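Local coordinates for ABC transporter, substrate binding protein (Polyamine) (Agrobacterium tumefaciens, PDB 4EUO) that selectively binds gamma-aminobutyric acid in the periplasm as the substrate-binding protein of an ABC transporter, at the gamma-amino-butanoic acid site. Sequence-based numbering; all coordinates share one arbitrary frame.

The gamma-amino-butanoic acid site. Residues 8, 12, 60, 99, 101, 200, 203, 226, 262. With ABU (gamma-amino-butanoic acid), chain B.
Gamma-amino-butanoic acid lies wholly buried in the ligand pocket of this class D periplasmic binding protein, its carboxylate and its amine held by separate sets of polar groups and its short methylene chain packed between aromatic rings. Arg203, on helix 201-209, meets the carboxylate side-on: NE donates to ABU O, while NH2 makes a nearly straight hydrogen bond, part of a salt bridge, to ABU OXT at 2.8 Å (174° at H), almost exactly in the guanidinium plane. A bend at chi2 (-74°) in the arginine chain presents this edge to the ligand. ABU O is gripped by two further donors, the hydroxyl Thr12 OG1 at 2.6 Å and the phenol Tyr262 OH, also at 2.6 Å. The side-on pair, one nitrogen to each oxygen, sets the rotation of the carboxylate, while the three donors on ABU O hold that oxygen and probably favour the charged form.

At the opposite end, ABU N, the amine, donates to the syn lone pair of Asp226 OD1 at 2.8 Å; the bond to OD2 is weak. ABU N is also hydrogen-bonded to water 1 at 3.0 Å, and this water is held in turn by Glu60 OE2, Tyr101 OH and the indole NE1 of Trp200. Glu60 thus reaches the amine through this one ordered water, and the two acidic groups would together favour a cationic nitrogen.

Trp200 lays its indole face along the aliphatic chain, with ABU CB centred over the six-membered ring, 3.3 Å from its centroid, and CD over the five-membered ring. Phe99 instead comes edge-on, its CZ tip 3.6 Å from ABU CG, and its CE1 rests over the centre of the Tyr262 ring. Tyr101 offers the rim of a face to CD, and Trp8 that of its indole to the amine. The distance between the two charged ends, lined by aromatic rings, appears suited to a four-carbon omega-amino acid and probably underlies the selectivity with which the protein captures GABA, presumably for delivery to its transporter.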
ATOM      1  N   TRP A   8       3.956   6.419   4.971  1.00  8.78           N
ATOM      2  CA  TRP A   8       2.801   7.002   4.357  1.00  9.19           C
ATOM      3  C   TRP A   8       1.991   7.894   5.269  1.00 10.31           C
ATOM      4  O   TRP A   8       0.886   8.299   4.900  1.00  9.95           O
ATOM      5  CB  TRP A   8       1.953   5.844   3.766  1.00 10.35           C
ATOM      6  CG  TRP A   8       2.730   5.113   2.712  1.00 10.76           C
ATOM      7  CD1 TRP A   8       3.607   4.079   2.902  1.00 12.99           C
ATOM      8  CD2 TRP A   8       2.793   5.439   1.322  1.00 11.24           C
ATOM      9  NE1 TRP A   8       4.220   3.753   1.719  1.00 12.59           N
ATOM     10  CE2 TRP A   8       3.756   4.582   0.730  1.00 13.06           C
ATOM     11  CE3 TRP A   8       2.168   6.415   0.519  1.00 13.34           C
ATOM     12  CZ2 TRP A   8       4.052   4.618  -0.638  1.00 13.99           C
ATOM     13  CZ3 TRP A   8       2.493   6.470  -0.833  1.00 16.80           C
ATOM     14  CH2 TRP A   8       3.400   5.559  -1.403  1.00 17.33           C
ATOM     15  N   THR A  12      -1.126   4.662   9.710  1.00  9.18           N
ATOM     16  CA  THR A  12      -0.217   3.561   9.363  1.00  9.99           C
ATOM     17  C   THR A  12       1.199   3.815   9.873  1.00 10.12           C
ATOM     18  O   THR A  12       1.828   2.946  10.466  1.00  9.43           O
ATOM     19  CB  THR A  12      -0.225   3.335   7.858  1.00 10.53           C
ATOM     20  OG1 THR A  12      -1.586   2.973   7.557  1.00  9.78           O
ATOM     21  CG2 THR A  12       0.744   2.228   7.425  1.00  9.88           C
ATOM     22  N   GLU A  60       5.745   1.439  -2.460  1.00  7.65           N
ATOM     23  CA  GLU A  60       4.936   0.419  -3.113  1.00  8.09           C
ATOM     24  C   GLU A  60       5.837  -0.605  -3.785  1.00  8.95           C
ATOM     25  O   GLU A  60       6.890  -0.233  -4.348  1.00  8.66           O
ATOM     26  CB  GLU A  60       3.989   1.087  -4.115  1.00  9.09           C
ATOM     27  CG  GLU A  60       2.868   1.820  -3.369  1.00  9.00           C
ATOM     28  CD  GLU A  60       2.285   3.024  -4.087  1.00 10.09           C
ATOM     29  OE1 GLU A  60       3.017   3.743  -4.796  1.00  8.85           O
ATOM     30  OE2 GLU A  60       1.091   3.302  -3.857  1.00 11.45           O
ATOM     31  N   PHE A  99       4.740  -4.937   4.274  1.00  8.44           N
ATOM     32  CA  PHE A  99       3.453  -5.461   4.692  1.00  8.27           C
ATOM     33  C   PHE A  99       2.636  -5.787   3.462  1.00  9.57           C
ATOM     34  O   PHE A  99       2.935  -5.259   2.370  1.00  9.31           O
ATOM     35  CB  PHE A  99       2.660  -4.514   5.616  1.00  8.88           C
ATOM     36  CG  PHE A  99       2.307  -3.169   5.017  1.00  8.17           C
ATOM     37  CD1 PHE A  99       1.092  -2.974   4.360  1.00  9.52           C
ATOM     38  CD2 PHE A  99       3.170  -2.099   5.137  1.00  9.23           C
ATOM     39  CE1 PHE A  99       0.758  -1.722   3.825  1.00  9.44           C
ATOM     40  CE2 PHE A  99       2.846  -0.850   4.606  1.00  9.25           C
ATOM     41  CZ  PHE A  99       1.639  -0.672   3.955  1.00  9.37           C
ATOM     42  N   TYR A 101      -1.245  -5.942   1.757  1.00  8.38           N
ATOM     43  CA  TYR A 101      -2.496  -5.224   1.951  1.00  7.88           C
ATOM     44  C   TYR A 101      -3.452  -5.469   0.816  1.00  8.51           C
ATOM     45  O   TYR A 101      -3.073  -6.039  -0.207  1.00  8.21           O
ATOM     46  CB  TYR A 101      -2.214  -3.704   2.075  1.00  9.22           C
ATOM     47  CG  TYR A 101      -1.695  -3.030   0.825  1.00  7.27           C
ATOM     48  CD1 TYR A 101      -2.566  -2.446  -0.090  1.00  9.34           C
ATOM     49  CD2 TYR A 101      -0.325  -2.948   0.568  1.00  8.25           C
ATOM     50  CE1 TYR A 101      -2.087  -1.810  -1.235  1.00  8.54           C
ATOM     51  CE2 TYR A 101       0.163  -2.326  -0.578  1.00  8.50           C
ATOM     52  CZ  TYR A 101      -0.721  -1.747  -1.465  1.00  8.01           C
ATOM     53  OH  TYR A 101      -0.274  -1.090  -2.582  1.00  9.97           O
ATOM     54  N   TRP A 200      -7.124   1.645   0.977  1.00  8.56           N
ATOM     55  CA  TRP A 200      -6.217   0.719   1.637  1.00  8.52           C
ATOM     56  C   TRP A 200      -6.948   0.136   2.834  1.00  9.47           C
ATOM     57  O   TRP A 200      -7.501   0.894   3.649  1.00  9.11           O
ATOM     58  CB  TRP A 200      -4.951   1.451   2.081  1.00  8.00           C
ATOM     59  CG  TRP A 200      -4.072   1.956   0.986  1.00  7.58           C
ATOM     60  CD1 TRP A 200      -3.786   1.333  -0.190  1.00  9.26           C
ATOM     61  CD2 TRP A 200      -3.262   3.136   1.026  1.00  7.21           C
ATOM     62  NE1 TRP A 200      -2.855   2.070  -0.910  1.00  8.74           N
ATOM     63  CE2 TRP A 200      -2.505   3.174  -0.173  1.00  8.24           C
ATOM     64  CE3 TRP A 200      -3.096   4.169   1.962  1.00  8.16           C
ATOM     65  CZ2 TRP A 200      -1.614   4.216  -0.468  1.00  8.03           C
ATOM     66  CZ3 TRP A 200      -2.169   5.170   1.699  1.00  8.91           C
ATOM     67  CH2 TRP A 200      -1.462   5.202   0.483  1.00  8.63           C
ATOM     68  N   ARG A 203      -6.541   1.485   6.447  1.00  8.69           N
ATOM     69  CA  ARG A 203      -7.059   2.821   6.755  1.00  8.49           C
ATOM     70  C   ARG A 203      -8.488   2.727   7.288  1.00 10.14           C
ATOM     71  O   ARG A 203      -8.882   3.566   8.109  1.00  9.91           O
ATOM     72  CB  ARG A 203      -6.997   3.696   5.522  1.00  8.55           C
ATOM     73  CG  ARG A 203      -5.568   3.983   5.080  1.00  8.98           C
ATOM     74  CD  ARG A 203      -4.902   4.999   6.011  1.00  9.11           C
ATOM     75  NE  ARG A 203      -3.461   5.073   5.746  1.00  8.95           N
ATOM     76  CZ  ARG A 203      -2.676   6.050   6.185  1.00  8.79           C
ATOM     77  NH1 ARG A 203      -3.190   7.066   6.864  1.00  8.52           N
ATOM     78  NH2 ARG A 203      -1.384   6.065   5.877  1.00  8.74           N
ATOM     79  N   ASP A 226       3.703  -3.484   0.170  1.00  7.94           N
ATOM     80  CA  ASP A 226       4.725  -2.448   0.239  1.00  7.65           C
ATOM     81  C   ASP A 226       6.059  -3.126   0.518  1.00  8.36           C
ATOM     82  O   ASP A 226       6.115  -4.283   0.980  1.00  9.05           O
ATOM     83  CB  ASP A 226       4.434  -1.418   1.317  1.00  8.73           C
ATOM     84  CG  ASP A 226       3.487  -0.305   0.873  1.00  8.23           C
ATOM     85  OD1 ASP A 226       2.831  -0.448  -0.180  1.00  8.98           O
ATOM     86  OD2 ASP A 226       3.432   0.745   1.574  1.00  9.31           O
ATOM     87  N   TYR A 262      -2.990  -4.867   8.507  1.00  9.96           N
ATOM     88  CA  TYR A 262      -2.272  -5.343   7.317  1.00  9.83           C
ATOM     89  C   TYR A 262      -1.682  -6.707   7.654  1.00 11.95           C
ATOM     90  O   TYR A 262      -1.536  -7.036   8.837  1.00 12.81           O
ATOM     91  CB  TYR A 262      -1.158  -4.359   6.899  1.00  9.38           C
ATOM     92  CG  TYR A 262      -1.731  -3.075   6.337  1.00  8.04           C
ATOM     93  CD1 TYR A 262      -2.690  -3.105   5.336  1.00  8.46           C
ATOM     94  CD2 TYR A 262      -1.362  -1.830   6.858  1.00  9.23           C
ATOM     95  CE1 TYR A 262      -3.237  -1.934   4.824  1.00  7.65           C
ATOM     96  CE2 TYR A 262      -1.913  -0.653   6.364  1.00  8.74           C
ATOM     97  CZ  TYR A 262      -2.870  -0.720   5.367  1.00  8.80           C
ATOM     98  OH  TYR A 262      -3.511   0.401   4.934  1.00  8.37           O
TER
HETATM   99  N   ABU B 404       1.053   1.663  -0.134  1.00 15.93           N
HETATM  100  CD  ABU B 404       0.122   1.269   0.931  1.00 11.32           C
HETATM  101  CB  ABU B 404       0.087   2.285   2.046  1.00 11.35           C
HETATM  102  CG  ABU B 404      -0.847   1.821   3.111  1.00 11.20           C
HETATM  103  C   ABU B 404      -1.095   2.800   4.239  1.00  9.76           C
HETATM  104  O   ABU B 404      -2.167   2.602   5.000  1.00  9.30           O
HETATM  105  OXT ABU B 404      -0.379   3.885   4.414  1.00  9.40           O
HETATM  106  O   HOH W   1      -0.587   1.606  -2.672  1.00 14.54           O